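Local atomic coordinates of aminopeptidase (Aneurinibacillus sp. AM-1, PDB entry 5IB9), a protein that probably removes amino-terminal residues from peptides as a zinc-dependent exopeptidase of the M28 family, fitted with a protease-associated domain. Residues A208-A214 with L258-L264; Q47-Y53 with T248-R253; E81-Y87 with K151-G157. All coordinates share one frame; numbering follows the deposited sequence.

Contact 1 of 3, residues A208-A214 with L258-L264; sequences ATKKPDA and LKTDTEL
Lys210 and Thr260 reach toward each other tip to tip, and the ammonium NZ of Lys210 donates to Thr260 OG1 at 2.9 Å. It also bonds to the carbonyl Leu258 O, met almost along the C=O direction, and makes a salt bridge of 3.2 Å to Asp213 OD1. Three oxygens thus surround one lysine nitrogen. The chain runs out extended (CG opposite the backbone N, chi1 -169°) and bends only at its last torsion, which brings NZ in among them.

Asp213 ties this cluster to the 258-264 backbone. Thr260 N points straight at its OD1 (2.9 Å, 173° at the hydrogen), while Asp213 N returns a bond of 2.9 Å to Thr260 O. Lys259 folds back on itself at chi2 and chi3, so that its NZ donates to Asp213 O at 2.9 Å and, more weakly, forms a salt bridge with Asp213 OD2. The carboxylate thus serves two lysines, OD1 taking Lys210 and OD2 Lys259, and the three residues form a salt-bridge network.

A water links the two chains. It takes a hydrogen from Thr260 OG1 and gives its own to Lys210 O and Thr262 O, so the threonine hydroxyl is an acceptor from the lysine and a donor to the water. The Pro212 ring lies against the Asp261-Thr262 peptide, its CB 3.6 Å from Asp261 C.

Further along, Lys210 and Leu264 form an antiparallel hydrogen-bonded pair, with Lys210 N to Leu264 O at 2.8 Å and Leu264 N to Lys210 O at 3.0 Å. Strands 187-210 and 263-269 are joined here at one end of their pairing, in the M28 peptidase sheet, where strand 263-269 also pairs with 222-228.

Contact 2 of 3, residues Q47-Y53 with T248-R253; sequences QFKSYGY and TLELAR
Tyr51, just past the end of helix 35-50, comes within 5.5 Å of Arg253 of helix 238-256, CA to CA. Helix 35-50 ends in a Schellman motif at Gly52. Phe48 O takes the backbone NH groups of both Tyr51 and Tyr53, from opposite faces of its plane, and this turn sets the two tyrosines against the second helix.

The Tyr51 ring is sandwiched. Arg253 CB sits over the centre of one face, 3.6 Å from the ring centroid, and Gln47 O lies over the other. With CG opposite its own backbone N (chi1 -173°), Arg253 carries CG across the same face, toward the CD2-CE2 side, before the guanidinium turns upright, 84° from the ring plane. Glu250 grips that guanidinium side-on: Arg253 NE donates to Glu250 OE1 at 2.9 Å and Arg253 NH2 to Glu250 OE2 at 2.8 Å. Asp14 N and Asn17 ND2 also donate to the carboxylate, and a water joins Glu250 OE1 to Tyr51 OH.

Deeper in, Leu249 CD2 makes a CH-pi contact over the face of Phe48, 3.6 Å from the ring centroid. Ala252 CB fits between two rings, 3.7 Å from Phe48 CE1 at its edge and 3.8 Å from Tyr53 CE2. The Tyr53 hydroxyl OH then donates to Ala252 O at 2.7 Å, tilted somewhat from the carbonyl plane.

Phe48 and Ala252 both go on to touch the sheet, Phe48 at Val206 and Phe266 and Ala252 at Phe266, so this is a pair of helices packed together over strands 187-210 and 263-269, one layer of the alpha/beta fold of an M28 peptidase.

Contact 3 of 3, residues E81-Y87 with K151-G157; sequences EGEAFTY and KLNGTLG
Glu83 OE2 receives a hydrogen from a water at 2.6 Å, and the same water accepts from Lys151 NZ, so the water links the two ends of a long salt bridge (Glu83 OE2 to Lys151 NZ, 3.8 Å). The lysine is extended and crosses the glutamate at about a right angle; its CE also touches Glu81 OE2, though the charges there are beyond salt-bridge distance. Glu83 CB meanwhile leans on Leu152 O, a buried carbonyl that finds no hydrogen-bond partner in the model.

Further along, the chains run nearly parallel, 10° apart end to end, and a single bridge fastens them. Thr86 N donates to Gly154 O at 3.0 Å, and Leu156 N donates to Thr86 O at the same 3.0 Å; both are almost straight. A second water spans Ala84 O and Gly154 N, just before this bridge.

Phe85 fills the inner side. Its CZ touches Leu152 CD2 at 3.7 Å and its CB touches Leu156 CD2 at 3.8 Å, while the ring turns an edge to Thr155 N and passes close to Gly154. The ring of Phe127, on helix 127-136, meets it with the planes about 50° apart.

At the bridge itself, Thr155 OG1 points opposite its backbone N (chi1 -180°), where it accepts from Gly157 N at 2.9 Å and meets the edge of the Tyr87 ring. Tyr87 OH is bonded to Glu63 O. The result is an ST turn within the loop between strands 141-145 and 165-169 of the protease-associated domain, laid against 81-87 and brought to about 7 Å, side chain to ligand, from the bound inhibitor bestatin at Thr155.

In the fold
Contacts 1 and 2 are neighbours, their centres 13 Å apart, and they touch: Ala208 CB lies 3.4 Å from Phe48 CG, and Lys210 CB lies 3.6 Å from Tyr53 CE1. Helix 238-256 and strand 263-269 follow each other in the chain, joined by a short loop, so one run of chain serves both. Both belong to the peptidase end, where Arg253 of contact 2 comes within about 8 Å of a zinc ion outside the inhibitor pocket. Contact 3 is on the other side of the chain's centre, 45 Å from contact 1 and 38 Å from contact 2 between centres. It approaches the inhibitor from the protease-associated domain, whereas Thr248 of contact 2 stays about 13 Å from it.

Contact 1 of 3, residues A208-A214 with L258-L264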
loop_
_atom_site.group_PDB
_atom_site.type_symbol
_atom_site.label_atom_id
_atom_site.label_comp_id
_atom_site.label_asym_id
_atom_site.label_seq_id
_atom_site.Cartn_x
_atom_site.Cartn_y
_atom_site.Cartn_z
ATOM N N ALA A 208 -2.636 20.671 -1.604
ATOM C CA ALA A 208 -2.229 22.111 -1.623
ATOM C C ALA A 208 -2.047 22.502 -0.179
ATOM O O ALA A 208 -2.909 22.315 0.612
ATOM C CB ALA A 208 -3.402 22.980 -2.273
ATOM N N THR A 209 -0.872 23.026 0.139
ATOM C CA THR A 209 -0.533 23.272 1.567
ATOM C C THR A 209 -0.294 24.763 1.753
ATOM O O THR A 209 0.504 25.324 0.981
ATOM C CB THR A 209 0.700 22.469 1.926
ATOM O OG1 THR A 209 0.415 21.050 1.816
ATOM C CG2 THR A 209 1.080 22.794 3.406
ATOM N N LYS A 210 -0.908 25.300 2.771
ATOM C CA LYS A 210 -0.619 26.644 3.244
ATOM C C LYS A 210 0.245 26.536 4.527
ATOM O O LYS A 210 -0.184 26.066 5.574
ATOM C CB LYS A 210 -1.920 27.382 3.557
ATOM C CG LYS A 210 -1.628 28.935 3.805
ATOM C CD LYS A 210 -2.822 29.634 4.355
ATOM C CE LYS A 210 -2.605 31.235 4.291
ATOM N NZ LYS A 210 -1.707 31.687 5.389
ATOM N N LYS A 211 1.492 26.945 4.399
ATOM C CA LYS A 211 2.361 27.012 5.554
ATOM C C LYS A 211 1.944 28.151 6.504
ATOM O O LYS A 211 1.520 29.132 6.072
ATOM C CB LYS A 211 3.819 27.218 5.112
ATOM C CG LYS A 211 4.405 26.035 4.390
ATOM C CD LYS A 211 5.515 26.427 3.431
ATOM C CE LYS A 211 6.576 25.346 3.316
ATOM N NZ LYS A 211 7.818 25.779 2.661
ATOM N N PRO A 212 2.122 27.978 7.785
ATOM C CA PRO A 212 1.753 29.052 8.681
ATOM C C PRO A 212 2.633 30.255 8.451
ATOM O O PRO A 212 3.754 30.106 8.125
ATOM C CB PRO A 212 1.964 28.457 10.072
ATOM C CG PRO A 212 2.731 27.307 9.911
ATOM C CD PRO A 212 2.676 26.851 8.528
ATOM N N ASP A 213 2.036 31.418 8.548
ATOM C CA ASP A 213 2.712 32.681 8.262
ATOM C C ASP A 213 2.553 33.741 9.352
ATOM O O ASP A 213 2.666 34.874 9.077
ATOM C CB ASP A 213 2.326 33.188 6.902
ATOM C CG ASP A 213 0.869 33.484 6.785
ATOM O OD1 ASP A 213 0.107 33.110 7.624
ATOM O OD2 ASP A 213 0.548 34.120 5.832
ATOM N N ALA A 214 2.325 33.316 10.573
ATOM C CA ALA A 214 2.100 34.212 11.709
ATOM C C ALA A 214 3.345 34.468 12.593
ATOM O O ALA A 214 3.231 34.826 13.727
ATOM C CB ALA A 214 0.929 33.735 12.547
ATOM N N LEU A 258 -5.755 35.254 4.387
ATOM C CA LEU A 258 -5.645 35.378 5.827
ATOM C C LEU A 258 -4.333 34.841 6.440
ATOM O O LEU A 258 -3.728 33.920 5.926
ATOM C CB LEU A 258 -6.840 34.639 6.543
ATOM C CG LEU A 258 -8.182 35.091 6.004
ATOM C CD1 LEU A 258 -9.329 34.140 6.334
ATOM C CD2 LEU A 258 -8.556 36.492 6.499
ATOM N N LYS A 259 -3.851 35.480 7.494
ATOM C CA LYS A 259 -2.735 34.979 8.243
ATOM C C LYS A 259 -3.199 33.793 9.038
ATOM O O LYS A 259 -4.361 33.729 9.539
ATOM C CB LYS A 259 -2.260 36.062 9.188
ATOM C CG LYS A 259 -1.826 37.325 8.486
ATOM C CD LYS A 259 -0.683 37.153 7.475
ATOM C CE LYS A 259 0.717 37.173 8.076
ATOM N NZ LYS A 259 1.742 36.759 7.010
ATOM N N THR A 260 -2.319 32.779 9.124
ATOM C CA THR A 260 -2.621 31.563 9.860
ATOM C C THR A 260 -1.451 31.109 10.689
ATOM O O THR A 260 -0.275 31.280 10.283
ATOM C CB THR A 260 -3.030 30.399 8.884
ATOM O OG1 THR A 260 -1.974 30.236 7.903
ATOM C CG2 THR A 260 -4.423 30.713 8.208
ATOM N N ASP A 261 -1.719 30.449 11.814
ATOM C CA ASP A 261 -0.672 29.929 12.657
ATOM C C ASP A 261 -0.571 28.426 12.634
ATOM O O ASP A 261 0.140 27.823 13.407
ATOM C CB ASP A 261 -0.783 30.467 14.137
ATOM C CG ASP A 261 -2.008 29.945 14.898
ATOM O OD1 ASP A 261 -2.796 29.080 14.346
ATOM O OD2 ASP A 261 -2.223 30.403 16.053
ATOM N N THR A 262 -1.392 27.877 11.757
ATOM C CA THR A 262 -1.567 26.408 11.686
ATOM C C THR A 262 -1.471 26.026 10.205
ATOM O O THR A 262 -2.104 26.653 9.330
ATOM C CB THR A 262 -2.975 26.077 12.184
ATOM O OG1 THR A 262 -3.093 26.491 13.570
ATOM C CG2 THR A 262 -3.321 24.578 12.130
ATOM N N GLU A 263 -0.700 24.946 9.929
ATOM C CA GLU A 263 -0.492 24.473 8.577
ATOM C C GLU A 263 -1.831 23.873 8.091
ATOM O O GLU A 263 -2.426 23.090 8.847
ATOM C CB GLU A 263 0.554 23.377 8.605
ATOM C CG GLU A 263 0.715 22.771 7.190
ATOM C CD GLU A 263 1.988 21.888 7.166
ATOM O OE1 GLU A 263 3.045 22.179 7.847
ATOM O OE2 GLU A 263 1.991 20.926 6.382
ATOM N N LEU A 264 -2.254 24.272 6.889
ATOM C CA LEU A 264 -3.532 23.723 6.359
ATOM C C LEU A 264 -3.195 22.966 5.112
ATOM O O LEU A 264 -2.461 23.455 4.234
ATOM C CB LEU A 264 -4.465 24.943 6.063
ATOM C CG LEU A 264 -4.853 25.778 7.236
ATOM C CD1 LEU A 264 -5.795 26.900 6.814
ATOM C CD2 LEU A 264 -5.524 25.003 8.260
HETATM O O HOH W 1 -1.842 27.739 7.140
#

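Contact 2 of 3, residues Q47-Y53 with T248-R253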
loop_
_atom_site.group_PDB
_atom_site.type_symbol
_atom_site.label_atom_id
_atom_site.label_comp_id
_atom_site.label_asym_id
_atom_site.label_seq_id
_atom_site.Cartn_x
_atom_site.Cartn_y
_atom_site.Cartn_z
ATOM N N GLN A 47 -6.695 25.211 -10.103
ATOM C CA GLN A 47 -7.388 26.169 -9.235
ATOM C C GLN A 47 -6.575 26.476 -8.002
ATOM O O GLN A 47 -6.384 27.649 -7.606
ATOM C CB GLN A 47 -8.771 25.710 -8.786
ATOM C CG GLN A 47 -9.707 25.397 -9.944
ATOM C CD GLN A 47 -9.592 26.264 -11.203
ATOM O OE1 GLN A 47 -9.222 25.711 -12.298
ATOM N NE2 GLN A 47 -9.854 27.557 -11.079
ATOM N N PHE A 48 -5.987 25.436 -7.381
ATOM C CA PHE A 48 -5.206 25.742 -6.233
ATOM C C PHE A 48 -4.020 26.637 -6.584
ATOM O O PHE A 48 -3.675 27.517 -5.827
ATOM C CB PHE A 48 -4.603 24.459 -5.616
ATOM C CG PHE A 48 -5.573 23.599 -4.771
ATOM C CD1 PHE A 48 -6.284 24.088 -3.697
ATOM C CD2 PHE A 48 -5.716 22.228 -5.108
ATOM C CE1 PHE A 48 -7.072 23.261 -2.870
ATOM C CE2 PHE A 48 -6.474 21.404 -4.247
ATOM C CZ PHE A 48 -7.147 21.934 -3.174
ATOM N N LYS A 49 -3.397 26.353 -7.726
ATOM C CA LYS A 49 -2.237 27.180 -8.106
ATOM C C LYS A 49 -2.725 28.594 -8.300
ATOM O O LYS A 49 -1.932 29.552 -7.968
ATOM C CB LYS A 49 -1.593 26.664 -9.381
ATOM C CG LYS A 49 -0.695 25.516 -9.189
ATOM C CD LYS A 49 -0.196 25.153 -10.660
ATOM C CE LYS A 49 0.593 23.907 -10.775
ATOM N NZ LYS A 49 0.805 23.694 -12.333
ATOM N N SER A 50 -3.906 28.795 -8.850
ATOM C CA SER A 50 -4.404 30.170 -9.102
ATOM C C SER A 50 -4.603 30.993 -7.838
ATOM O O SER A 50 -4.671 32.246 -7.888
ATOM C CB SER A 50 -5.630 30.185 -9.913
ATOM O OG SER A 50 -6.805 29.889 -9.126
ATOM N N TYR A 51 -4.773 30.317 -6.669
ATOM C CA TYR A 51 -4.950 31.019 -5.386
ATOM C C TYR A 51 -3.595 31.256 -4.732
ATOM O O TYR A 51 -3.482 31.723 -3.562
ATOM C CB TYR A 51 -5.782 30.156 -4.377
ATOM C CG TYR A 51 -7.040 29.585 -4.953
ATOM C CD1 TYR A 51 -7.560 28.351 -4.475
ATOM C CD2 TYR A 51 -7.795 30.242 -5.866
ATOM C CE1 TYR A 51 -8.746 27.862 -5.031
ATOM C CE2 TYR A 51 -8.925 29.719 -6.442
ATOM C CZ TYR A 51 -9.466 28.535 -5.920
ATOM O OH TYR A 51 -10.619 27.952 -6.440
ATOM N N GLY A 52 -2.534 30.806 -5.400
ATOM C CA GLY A 52 -1.195 30.970 -4.908
ATOM C C GLY A 52 -0.527 29.814 -4.228
ATOM O O GLY A 52 0.556 29.930 -3.710
ATOM N N TYR A 53 -1.163 28.641 -4.242
ATOM C CA TYR A 53 -0.615 27.473 -3.636
ATOM C C TYR A 53 0.425 26.715 -4.515
ATOM O O TYR A 53 0.275 26.607 -5.733
ATOM C CB TYR A 53 -1.748 26.458 -3.306
ATOM C CG TYR A 53 -2.634 26.926 -2.141
ATOM C CD1 TYR A 53 -2.396 26.493 -0.860
ATOM C CD2 TYR A 53 -3.760 27.725 -2.377
ATOM C CE1 TYR A 53 -3.180 26.922 0.180
ATOM C CE2 TYR A 53 -4.532 28.191 -1.305
ATOM C CZ TYR A 53 -4.229 27.812 -0.021
ATOM O OH TYR A 53 -5.011 28.220 1.062
ATOM N N THR A 248 -13.767 22.623 -0.754
ATOM C CA THR A 248 -12.330 22.477 -0.470
ATOM C C THR A 248 -11.528 23.602 -1.194
ATOM O O THR A 248 -10.751 24.275 -0.540
ATOM C CB THR A 248 -11.813 21.108 -0.866
ATOM O OG1 THR A 248 -12.477 20.100 -0.079
ATOM C CG2 THR A 248 -10.272 20.971 -0.535
ATOM N N LEU A 249 -11.800 23.786 -2.482
ATOM C CA LEU A 249 -11.115 24.833 -3.282
ATOM C C LEU A 249 -11.466 26.196 -2.733
ATOM O O LEU A 249 -10.587 26.997 -2.569
ATOM C CB LEU A 249 -11.521 24.674 -4.759
ATOM C CG LEU A 249 -10.908 23.544 -5.516
ATOM C CD1 LEU A 249 -11.510 23.526 -6.922
ATOM C CD2 LEU A 249 -9.369 23.778 -5.621
ATOM N N GLU A 250 -12.766 26.397 -2.469
ATOM C CA GLU A 250 -13.184 27.726 -2.060
ATOM C C GLU A 250 -12.549 28.085 -0.705
ATOM O O GLU A 250 -12.137 29.233 -0.444
ATOM C CB GLU A 250 -14.680 27.872 -2.135
ATOM C CG GLU A 250 -15.156 29.319 -1.715
ATOM C CD GLU A 250 -14.648 30.509 -2.539
ATOM O OE1 GLU A 250 -14.003 30.392 -3.606
ATOM O OE2 GLU A 250 -14.895 31.626 -2.006
ATOM N N LEU A 251 -12.513 27.141 0.246
ATOM C CA LEU A 251 -11.922 27.451 1.509
ATOM C C LEU A 251 -10.413 27.656 1.323
ATOM O O LEU A 251 -9.791 28.500 2.043
ATOM C CB LEU A 251 -12.161 26.357 2.613
ATOM C CG LEU A 251 -13.671 26.363 2.972
ATOM C CD1 LEU A 251 -13.866 25.231 3.942
ATOM C CD2 LEU A 251 -14.139 27.675 3.589
ATOM N N ALA A 252 -9.770 26.903 0.389
ATOM C CA ALA A 252 -8.330 27.226 0.179
ATOM C C ALA A 252 -8.196 28.678 -0.366
ATOM O O ALA A 252 -7.287 29.319 0.053
ATOM C CB ALA A 252 -7.761 26.282 -0.860
ATOM N N ARG A 253 -9.086 29.155 -1.236
ATOM C CA ARG A 253 -8.979 30.522 -1.736
ATOM C C ARG A 253 -9.211 31.458 -0.600
ATOM O O ARG A 253 -8.447 32.434 -0.385
ATOM C CB ARG A 253 -10.030 30.690 -2.765
ATOM C CG ARG A 253 -9.885 32.091 -3.485
ATOM C CD ARG A 253 -11.051 32.369 -4.441
ATOM N NE ARG A 253 -12.200 32.720 -3.621
ATOM C CZ ARG A 253 -12.382 33.865 -2.984
ATOM N NH1 ARG A 253 -11.500 34.860 -3.190
ATOM N NH2 ARG A 253 -13.459 34.001 -2.156
HETATM O O HOH W 2 -13.254 28.441 -5.444
#

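Contact 3 of 3, residues E81-Y87 with K151-G157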
loop_
_atom_site.group_PDB
_atom_site.type_symbol
_atom_site.label_atom_id
_atom_site.label_comp_id
_atom_site.label_asym_id
_atom_site.label_seq_id
_atom_site.Cartn_x
_atom_site.Cartn_y
_atom_site.Cartn_z
ATOM N N GLU A 81 -32.769 -12.881 -12.991
ATOM C CA GLU A 81 -32.129 -11.548 -12.973
ATOM C C GLU A 81 -30.899 -11.522 -12.093
ATOM O O GLU A 81 -31.024 -11.511 -10.856
ATOM C CB GLU A 81 -33.075 -10.505 -12.386
ATOM C CG GLU A 81 -33.613 -9.475 -13.346
ATOM C CD GLU A 81 -34.484 -8.448 -12.629
ATOM O OE1 GLU A 81 -35.562 -8.105 -13.169
ATOM O OE2 GLU A 81 -34.100 -8.000 -11.515
ATOM N N GLY A 82 -29.727 -11.453 -12.722
ATOM C CA GLY A 82 -28.463 -11.476 -11.985
ATOM C C GLY A 82 -27.546 -10.264 -12.137
ATOM O O GLY A 82 -27.283 -9.824 -13.258
ATOM N N GLU A 83 -27.045 -9.766 -11.000
ATOM C CA GLU A 83 -26.031 -8.683 -10.948
ATOM C C GLU A 83 -24.669 -9.219 -10.449
ATOM O O GLU A 83 -24.548 -9.540 -9.245
ATOM C CB GLU A 83 -26.496 -7.552 -9.984
ATOM C CG GLU A 83 -27.811 -6.809 -10.390
ATOM C CD GLU A 83 -27.628 -5.872 -11.599
ATOM O OE1 GLU A 83 -27.140 -4.738 -11.388
ATOM O OE2 GLU A 83 -27.978 -6.262 -12.750
ATOM N N ALA A 84 -23.663 -9.292 -11.340
ATOM C CA ALA A 84 -22.265 -9.603 -10.927
ATOM C C ALA A 84 -21.740 -8.630 -9.878
ATOM O O ALA A 84 -21.870 -7.390 -10.007
ATOM C CB ALA A 84 -21.324 -9.630 -12.116
ATOM N N PHE A 85 -21.105 -9.164 -8.848
ATOM C CA PHE A 85 -20.501 -8.313 -7.857
ATOM C C PHE A 85 -19.234 -7.722 -8.523
ATOM O O PHE A 85 -18.634 -8.363 -9.405
ATOM C CB PHE A 85 -20.106 -9.108 -6.599
ATOM C CG PHE A 85 -21.252 -9.342 -5.634
ATOM C CD1 PHE A 85 -22.052 -10.490 -5.753
ATOM C CD2 PHE A 85 -21.528 -8.448 -4.592
ATOM C CE1 PHE A 85 -23.113 -10.712 -4.860
ATOM C CE2 PHE A 85 -22.603 -8.662 -3.697
ATOM C CZ PHE A 85 -23.390 -9.814 -3.836
ATOM N N THR A 86 -18.844 -6.502 -8.116
ATOM C CA THR A 86 -17.624 -5.905 -8.675
ATOM C C THR A 86 -16.443 -6.735 -8.195
ATOM O O THR A 86 -16.390 -7.094 -7.032
ATOM C CB THR A 86 -17.460 -4.451 -8.188
ATOM O OG1 THR A 86 -18.558 -3.682 -8.672
ATOM C CG2 THR A 86 -16.162 -3.852 -8.753
ATOM N N TYR A 87 -15.528 -7.058 -9.112
ATOM C CA TYR A 87 -14.396 -7.958 -8.901
ATOM C C TYR A 87 -14.753 -9.447 -8.981
ATOM O O TYR A 87 -13.909 -10.321 -8.696
ATOM C CB TYR A 87 -13.596 -7.662 -7.635
ATOM C CG TYR A 87 -12.957 -6.276 -7.693
ATOM C CD1 TYR A 87 -13.490 -5.228 -6.958
ATOM C CD2 TYR A 87 -11.846 -6.051 -8.500
ATOM C CE1 TYR A 87 -12.930 -3.941 -7.024
ATOM C CE2 TYR A 87 -11.276 -4.786 -8.571
ATOM C CZ TYR A 87 -11.819 -3.760 -7.850
ATOM O OH TYR A 87 -11.224 -2.524 -7.947
ATOM N N LYS A 151 -32.730 -4.622 -6.075
ATOM C CA LYS A 151 -31.525 -5.294 -6.588
ATOM C C LYS A 151 -30.332 -5.328 -5.623
ATOM O O LYS A 151 -30.172 -4.439 -4.771
ATOM C CB LYS A 151 -31.087 -4.704 -7.933
ATOM C CG LYS A 151 -32.042 -4.946 -9.093
ATOM C CD LYS A 151 -31.350 -4.767 -10.443
ATOM C CE LYS A 151 -32.277 -5.138 -11.610
ATOM N NZ LYS A 151 -31.609 -5.170 -12.960
ATOM N N LEU A 152 -29.520 -6.385 -5.754
ATOM C CA LEU A 152 -28.277 -6.544 -4.986
ATOM C C LEU A 152 -27.060 -6.302 -5.885
ATOM O O LEU A 152 -26.662 -7.124 -6.707
ATOM C CB LEU A 152 -28.180 -7.894 -4.248
ATOM C CG LEU A 152 -26.925 -8.102 -3.407
ATOM C CD1 LEU A 152 -26.792 -7.026 -2.346
ATOM C CD2 LEU A 152 -26.928 -9.480 -2.746
ATOM N N ASN A 153 -26.522 -5.101 -5.738
ATOM C CA ASN A 153 -25.313 -4.691 -6.409
ATOM C C ASN A 153 -24.373 -4.520 -5.263
ATOM O O ASN A 153 -24.797 -4.193 -4.145
ATOM C CB ASN A 153 -25.533 -3.359 -7.117
ATOM C CG ASN A 153 -26.579 -3.446 -8.185
ATOM O OD1 ASN A 153 -26.343 -3.993 -9.258
ATOM N ND2 ASN A 153 -27.748 -2.911 -7.902
ATOM N N GLY A 154 -23.097 -4.759 -5.506
ATOM C CA GLY A 154 -22.146 -4.616 -4.434
ATOM C C GLY A 154 -20.796 -4.985 -4.965
ATOM O O GLY A 154 -20.629 -5.168 -6.171
ATOM N N THR A 155 -19.866 -5.155 -4.043
ATOM C CA THR A 155 -18.488 -5.369 -4.399
ATOM C C THR A 155 -17.761 -6.342 -3.464
ATOM O O THR A 155 -17.992 -6.398 -2.256
ATOM C CB THR A 155 -17.729 -3.963 -4.472
ATOM O OG1 THR A 155 -16.341 -4.163 -4.832
ATOM C CG2 THR A 155 -17.884 -3.209 -3.132
ATOM N N LEU A 156 -16.830 -7.080 -4.035
ATOM C CA LEU A 156 -15.994 -7.960 -3.273
ATOM C C LEU A 156 -14.798 -7.157 -2.785
ATOM O O LEU A 156 -13.885 -7.687 -2.134
ATOM C CB LEU A 156 -15.595 -9.162 -4.127
ATOM C CG LEU A 156 -16.816 -9.869 -4.761
ATOM C CD1 LEU A 156 -16.240 -11.075 -5.428
ATOM C CD2 LEU A 156 -17.852 -10.254 -3.705
ATOM N N GLY A 157 -14.824 -5.872 -3.127
ATOM C CA GLY A 157 -13.920 -4.873 -2.488
ATOM C C GLY A 157 -12.647 -4.628 -3.276
ATOM O O GLY A 157 -12.181 -3.481 -3.398
HETATM O O HOH W 3 -28.957 -4.352 -14.297
HETATM O O HOH W 4 -22.755 -5.169 -8.532
#